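Local coordinates for phosphoethanolamine N-methyltransferase 1 (Haemonchus contortus, PDB 4KRG), which probably catalyses the S-adenosylmethionine-dependent N-methylation of phosphoethanolamine, an early step of nematode phosphocholine biosynthesis, at residues 292-305 / 317-331. Residues are numbered along the deposited sequence; the frame is centred on the assembly and turned at random.
Sequences VPKNSTAYVFTPRQ and LAEKFTCNVWNVETK. With BOG (octyl beta-D-glucopyranoside), chain F; BOG (octyl beta-D-glucopyranoside), chain E.
Strands 297-302 and 324-329 run parallel as neighbours in the Rossmann-like half of the chain that lies away from the S-adenosylhomocysteine pocket, and helix 314-321 connects them in a beta-alpha-beta unit and packs on one face. A298 and V300 turn both their N-H and C=O toward the second strand. W326 N gives a nearly straight bond to A298 O (3.0 Å, 172° at the hydrogen), and W326 O takes V300 N at 2.7 Å; the same alternation carries on to V328 and T302.

The helix covers the face bearing A298, V300 and V325, where small or beta-branched residues leave room for it. V300 divides its branches: CG2, lying beside the backbone N, meets V325 CG1 at 3.7 Å and L317 CD2 at 3.9 Å, while CG1 rests on N327. On the other face the aromatic rings of Y299, F301 and W326, with V328 among them, pack against helix 358-367. V328 CG2 lies against the CE1 side of the Y299 phenol, closest to OH at 3.5 Å; that OH is hydrogen-bonded to S361. Before the strands, V292 CG1 touches both F321 CB and C323 SG, 3.6 Å from the sulfur, and a buried methyl suits this apolar spot.

Charge enters at the C-terminal ends. E329, bent at chi2 (-91°), lays its carboxylate beside the R304 guanidinium in a salt bridge, NH2 to OE2 at 2.7 Å, though both N-H bonds, including NE to OE1, are bent and weak. S338 OG is also hydrogen-bonded to OE2, which would tend to hold the carboxylate's rotation. Beyond it, the long K331 chain, bent at chi2 and chi4, curls back, and NZ reaches P303 O at 2.8 Å, tilted 33° from the carbonyl plane.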
# COMPACT_ATOMS: atom_id res chain seq x y z
N VAL A 292 -16.88 -17.59 11.18
CA VAL A 292 -16.98 -16.14 11.05
C VAL A 292 -18.22 -15.59 11.75
O VAL A 292 -19.29 -15.52 11.16
CB VAL A 292 -17.02 -15.72 9.57
CG1 VAL A 292 -16.95 -14.21 9.44
CG2 VAL A 292 -15.88 -16.34 8.82
N PRO A 293 -18.08 -15.23 13.03
CA PRO A 293 -19.24 -14.66 13.74
C PRO A 293 -19.65 -13.31 13.14
O PRO A 293 -18.82 -12.64 12.52
CB PRO A 293 -18.73 -14.48 15.17
CG PRO A 293 -17.57 -15.43 15.28
CD PRO A 293 -16.93 -15.41 13.93
N LYS A 294 -20.91 -12.92 13.32
CA LYS A 294 -21.37 -11.64 12.79
C LYS A 294 -20.58 -10.49 13.39
O LYS A 294 -20.29 -10.48 14.59
CB LYS A 294 -22.86 -11.46 13.06
CG LYS A 294 -23.73 -12.49 12.36
CD LYS A 294 -25.17 -12.36 12.80
CE LYS A 294 -26.05 -13.35 12.08
NZ LYS A 294 -27.42 -13.32 12.68
N ASN A 295 -20.23 -9.52 12.55
CA ASN A 295 -19.46 -8.34 12.96
C ASN A 295 -18.04 -8.65 13.46
O ASN A 295 -17.41 -7.82 14.13
CB ASN A 295 -20.24 -7.50 13.99
CG ASN A 295 -19.66 -6.11 14.17
OD1 ASN A 295 -19.28 -5.44 13.20
ND2 ASN A 295 -19.55 -5.67 15.42
N SER A 296 -17.51 -9.82 13.12
CA SER A 296 -16.12 -10.14 13.45
C SER A 296 -15.19 -9.55 12.39
O SER A 296 -15.65 -9.04 11.37
CB SER A 296 -15.94 -11.65 13.55
OG SER A 296 -16.26 -12.27 12.33
N THR A 297 -13.88 -9.58 12.65
CA THR A 297 -12.90 -9.20 11.63
C THR A 297 -12.10 -10.43 11.21
O THR A 297 -11.43 -11.06 12.02
CB THR A 297 -11.96 -8.09 12.12
OG1 THR A 297 -12.72 -6.93 12.48
CG2 THR A 297 -10.99 -7.70 11.02
N ALA A 298 -12.21 -10.78 9.93
CA ALA A 298 -11.50 -11.93 9.38
C ALA A 298 -10.14 -11.51 8.82
O ALA A 298 -10.02 -10.45 8.22
CB ALA A 298 -12.33 -12.58 8.29
N TYR A 299 -9.13 -12.35 9.00
CA TYR A 299 -7.84 -12.12 8.38
C TYR A 299 -7.79 -13.00 7.14
O TYR A 299 -7.94 -14.21 7.23
CB TYR A 299 -6.72 -12.48 9.36
CG TYR A 299 -5.31 -12.27 8.84
CD1 TYR A 299 -4.73 -11.01 8.81
CD2 TYR A 299 -4.54 -13.35 8.43
CE1 TYR A 299 -3.43 -10.82 8.36
CE2 TYR A 299 -3.25 -13.18 7.99
CZ TYR A 299 -2.70 -11.91 7.95
OH TYR A 299 -1.41 -11.76 7.51
N VAL A 300 -7.61 -12.38 5.98
CA VAL A 300 -7.57 -13.13 4.72
C VAL A 300 -6.21 -12.99 4.05
O VAL A 300 -5.66 -11.89 3.95
CB VAL A 300 -8.71 -12.68 3.78
CG1 VAL A 300 -8.51 -13.24 2.36
CG2 VAL A 300 -10.06 -13.11 4.33
N PHE A 301 -5.65 -14.11 3.60
CA PHE A 301 -4.31 -14.11 3.01
C PHE A 301 -4.36 -14.80 1.65
O PHE A 301 -4.71 -15.97 1.56
CB PHE A 301 -3.34 -14.83 3.96
CG PHE A 301 -1.93 -14.97 3.43
CD1 PHE A 301 -1.05 -13.90 3.46
CD2 PHE A 301 -1.48 -16.19 2.94
CE1 PHE A 301 0.24 -14.04 2.98
CE2 PHE A 301 -0.19 -16.33 2.47
CZ PHE A 301 0.66 -15.26 2.48
N THR A 302 -4.04 -14.06 0.58
CA THR A 302 -4.09 -14.62 -0.78
C THR A 302 -2.85 -14.25 -1.60
O THR A 302 -2.81 -13.19 -2.23
CB THR A 302 -5.38 -14.19 -1.52
OG1 THR A 302 -5.43 -12.76 -1.60
CG2 THR A 302 -6.61 -14.69 -0.80
N PRO A 303 -1.83 -15.12 -1.60
CA PRO A 303 -0.57 -14.82 -2.30
C PRO A 303 -0.68 -14.97 -3.81
O PRO A 303 0.15 -14.40 -4.53
CB PRO A 303 0.39 -15.87 -1.74
CG PRO A 303 -0.50 -17.02 -1.38
CD PRO A 303 -1.76 -16.40 -0.86
N ARG A 304 -1.67 -15.73 -4.28
CA ARG A 304 -1.90 -15.94 -5.71
C ARG A 304 -0.64 -16.38 -6.44
O ARG A 304 -0.20 -15.72 -7.38
CB ARG A 304 -2.47 -14.68 -6.36
CG ARG A 304 -3.78 -14.18 -5.73
CD ARG A 304 -4.14 -12.82 -6.29
NE ARG A 304 -5.19 -12.16 -5.53
CZ ARG A 304 -6.25 -11.58 -6.09
NH1 ARG A 304 -6.40 -11.59 -7.40
NH2 ARG A 304 -7.16 -10.99 -5.33
N GLN A 305 -0.06 -17.49 -6.00
CA GLN A 305 1.16 -18.00 -6.61
C GLN A 305 0.86 -18.89 -7.81
O GLN A 305 1.37 -18.67 -8.90
CB GLN A 305 2.00 -18.77 -5.60
CG GLN A 305 3.24 -19.37 -6.24
CD GLN A 305 4.03 -20.26 -5.32
OE1 GLN A 305 5.18 -19.96 -5.00
NE2 GLN A 305 3.44 -21.39 -4.92
N LEU A 317 -17.40 -12.57 1.36
CA LEU A 317 -17.21 -12.94 2.75
C LEU A 317 -17.88 -11.90 3.66
O LEU A 317 -18.74 -12.24 4.45
CB LEU A 317 -15.73 -13.05 3.07
CG LEU A 317 -15.41 -13.70 4.41
CD1 LEU A 317 -15.92 -15.12 4.43
CD2 LEU A 317 -13.91 -13.68 4.66
N ALA A 318 -17.48 -10.64 3.51
CA ALA A 318 -18.06 -9.57 4.30
C ALA A 318 -19.58 -9.47 4.15
O ALA A 318 -20.29 -9.17 5.10
CB ALA A 318 -17.42 -8.25 3.95
N GLU A 319 -20.07 -9.70 2.94
CA GLU A 319 -21.51 -9.60 2.69
C GLU A 319 -22.28 -10.71 3.39
O GLU A 319 -23.23 -10.45 4.12
CB GLU A 319 -21.83 -9.63 1.20
CG GLU A 319 -23.33 -9.58 0.93
CD GLU A 319 -23.70 -9.78 -0.52
OE1 GLU A 319 -22.90 -10.40 -1.26
OE2 GLU A 319 -24.79 -9.32 -0.92
N LYS A 320 -21.86 -11.95 3.16
CA LYS A 320 -22.60 -13.11 3.64
C LYS A 320 -22.50 -13.31 5.15
O LYS A 320 -23.43 -13.83 5.76
CB LYS A 320 -22.14 -14.37 2.91
CG LYS A 320 -22.59 -14.45 1.46
CD LYS A 320 -24.11 -14.54 1.35
CE LYS A 320 -24.54 -14.69 -0.10
NZ LYS A 320 -26.00 -14.43 -0.26
N PHE A 321 -21.39 -12.90 5.75
CA PHE A 321 -21.23 -13.11 7.19
C PHE A 321 -21.28 -11.84 8.02
O PHE A 321 -21.04 -11.87 9.22
CB PHE A 321 -19.98 -13.94 7.48
CG PHE A 321 -20.04 -15.32 6.89
CD1 PHE A 321 -20.86 -16.30 7.46
CD2 PHE A 321 -19.30 -15.65 5.76
CE1 PHE A 321 -20.92 -17.57 6.91
CE2 PHE A 321 -19.37 -16.92 5.21
CZ PHE A 321 -20.18 -17.88 5.79
N THR A 322 -21.63 -10.73 7.37
CA THR A 322 -21.72 -9.42 8.02
C THR A 322 -20.50 -9.16 8.87
O THR A 322 -20.62 -8.82 10.04
CB THR A 322 -22.96 -9.30 8.91
OG1 THR A 322 -22.85 -10.22 10.01
CG2 THR A 322 -24.21 -9.62 8.11
N CYS A 323 -19.32 -9.33 8.27
CA CYS A 323 -18.07 -9.21 8.99
C CYS A 323 -17.15 -8.22 8.29
O CYS A 323 -17.37 -7.89 7.13
CB CYS A 323 -17.38 -10.57 9.08
SG CYS A 323 -16.77 -11.21 7.49
N ASN A 324 -16.12 -7.77 9.00
CA ASN A 324 -15.10 -6.94 8.40
C ASN A 324 -13.94 -7.82 7.94
O ASN A 324 -13.72 -8.89 8.51
CB ASN A 324 -14.60 -5.90 9.40
CG ASN A 324 -15.74 -5.13 10.06
OD1 ASN A 324 -16.69 -4.72 9.40
ND2 ASN A 324 -15.64 -4.95 11.37
N VAL A 325 -13.22 -7.40 6.91
CA VAL A 325 -12.17 -8.25 6.36
C VAL A 325 -10.90 -7.45 6.07
O VAL A 325 -10.97 -6.35 5.52
CB VAL A 325 -12.63 -8.95 5.04
CG1 VAL A 325 -11.49 -9.75 4.43
CG2 VAL A 325 -13.83 -9.85 5.28
N TRP A 326 -9.76 -8.00 6.49
CA TRP A 326 -8.46 -7.54 6.03
C TRP A 326 -7.83 -8.62 5.16
O TRP A 326 -7.57 -9.72 5.63
CB TRP A 326 -7.54 -7.22 7.21
CG TRP A 326 -6.19 -6.75 6.77
CD1 TRP A 326 -5.11 -7.52 6.49
CD2 TRP A 326 -5.80 -5.39 6.54
NE1 TRP A 326 -4.05 -6.73 6.10
CE2 TRP A 326 -4.45 -5.42 6.12
CE3 TRP A 326 -6.45 -4.16 6.65
CZ2 TRP A 326 -3.74 -4.25 5.82
CZ3 TRP A 326 -5.75 -3.01 6.35
CH2 TRP A 326 -4.41 -3.06 5.94
N ASN A 327 -7.59 -8.30 3.90
CA ASN A 327 -7.10 -9.26 2.93
C ASN A 327 -5.70 -8.84 2.49
O ASN A 327 -5.52 -7.76 1.91
CB ASN A 327 -8.06 -9.31 1.74
CG ASN A 327 -7.67 -10.35 0.68
OD1 ASN A 327 -6.54 -10.83 0.61
ND2 ASN A 327 -8.62 -10.66 -0.18
N VAL A 328 -4.73 -9.69 2.78
CA VAL A 328 -3.33 -9.46 2.43
C VAL A 328 -3.06 -9.97 1.02
O VAL A 328 -3.42 -11.10 0.70
CB VAL A 328 -2.39 -10.21 3.39
CG1 VAL A 328 -0.94 -9.90 3.08
CG2 VAL A 328 -2.72 -9.86 4.83
N GLU A 329 -2.45 -9.13 0.19
CA GLU A 329 -2.00 -9.54 -1.14
C GLU A 329 -0.47 -9.44 -1.17
O GLU A 329 0.11 -8.60 -0.47
CB GLU A 329 -2.60 -8.62 -2.22
CG GLU A 329 -4.14 -8.53 -2.21
CD GLU A 329 -4.80 -9.56 -3.12
OE1 GLU A 329 -4.13 -10.51 -3.56
OE2 GLU A 329 -6.01 -9.42 -3.40
N THR A 330 0.19 -10.28 -1.96
CA THR A 330 1.65 -10.20 -2.07
C THR A 330 2.11 -9.88 -3.49
O THR A 330 3.30 -9.67 -3.73
CB THR A 330 2.35 -11.48 -1.58
OG1 THR A 330 2.04 -12.57 -2.46
CG2 THR A 330 1.90 -11.83 -0.18
N LYS A 331 1.17 -9.85 -4.44
CA LYS A 331 1.49 -9.49 -5.82
C LYS A 331 0.99 -8.07 -6.12
O LYS A 331 -0.21 -7.83 -6.13
CB LYS A 331 0.85 -10.49 -6.79
CG LYS A 331 1.12 -11.96 -6.48
CD LYS A 331 2.36 -12.47 -7.20
CE LYS A 331 2.46 -14.00 -7.17
NZ LYS A 331 2.68 -14.54 -5.80
C1 BOG F . -24.45 -17.32 5.06
O1 BOG F . -24.40 -17.80 3.75
C2 BOG F . -25.65 -16.41 5.21
O2 BOG F . -25.47 -15.26 4.39
C3 BOG F . -25.87 -15.99 6.63
O3 BOG F . -27.13 -15.25 6.70
C4 BOG F . -25.92 -17.15 7.56
O4 BOG F . -25.97 -16.69 8.93
C5 BOG F . -24.71 -18.05 7.41
O5 BOG F . -24.49 -18.47 6.01
C6 BOG F . -24.92 -19.25 8.23
O6 BOG F . -23.87 -19.35 9.15
C1' BOG F . -23.08 -17.79 3.20
C2' BOG F . -23.12 -18.16 1.68
C3' BOG F . -21.72 -18.43 1.13
C4' BOG F . -20.69 -17.52 1.38
C5' BOG F . -19.21 -17.98 1.51
C6' BOG F . -18.25 -17.15 0.66
C7' BOG F . -16.75 -17.51 0.85
C8' BOG F . -15.85 -16.35 0.60
C1 BOG E . -9.20 -6.61 16.23
O1 BOG E . -8.50 -5.85 15.32
C2 BOG E . -8.96 -6.14 17.64
O2 BOG E . -7.59 -6.33 17.96
C3 BOG E . -9.81 -6.90 18.60
O3 BOG E . -9.62 -6.38 19.95
C4 BOG E . -11.26 -6.83 18.23
O4 BOG E . -12.05 -7.63 19.13
C5 BOG E . -11.48 -7.31 16.81
O5 BOG E . -10.64 -6.54 15.87
C6 BOG E . -12.88 -7.16 16.41
O6 BOG E . -13.27 -8.33 15.77
C1' BOG E . -8.07 -6.59 14.18
C2' BOG E . -7.26 -5.64 13.27
C3' BOG E . -8.07 -4.41 12.88
C4' BOG E . -8.36 -4.16 11.53
C5' BOG E . -9.69 -3.43 11.18
C6' BOG E . -9.82 -3.08 9.70
C7' BOG E . -10.54 -4.16 8.86
C8' BOG E . -11.89 -3.72 8.42
O HOH W 1 -21.61 -14.18 10.60
O HOH W 2 -19.17 -6.18 10.41
O HOH W 3 -17.89 -2.79 12.89
O HOH W 4 -12.81 -4.27 11.76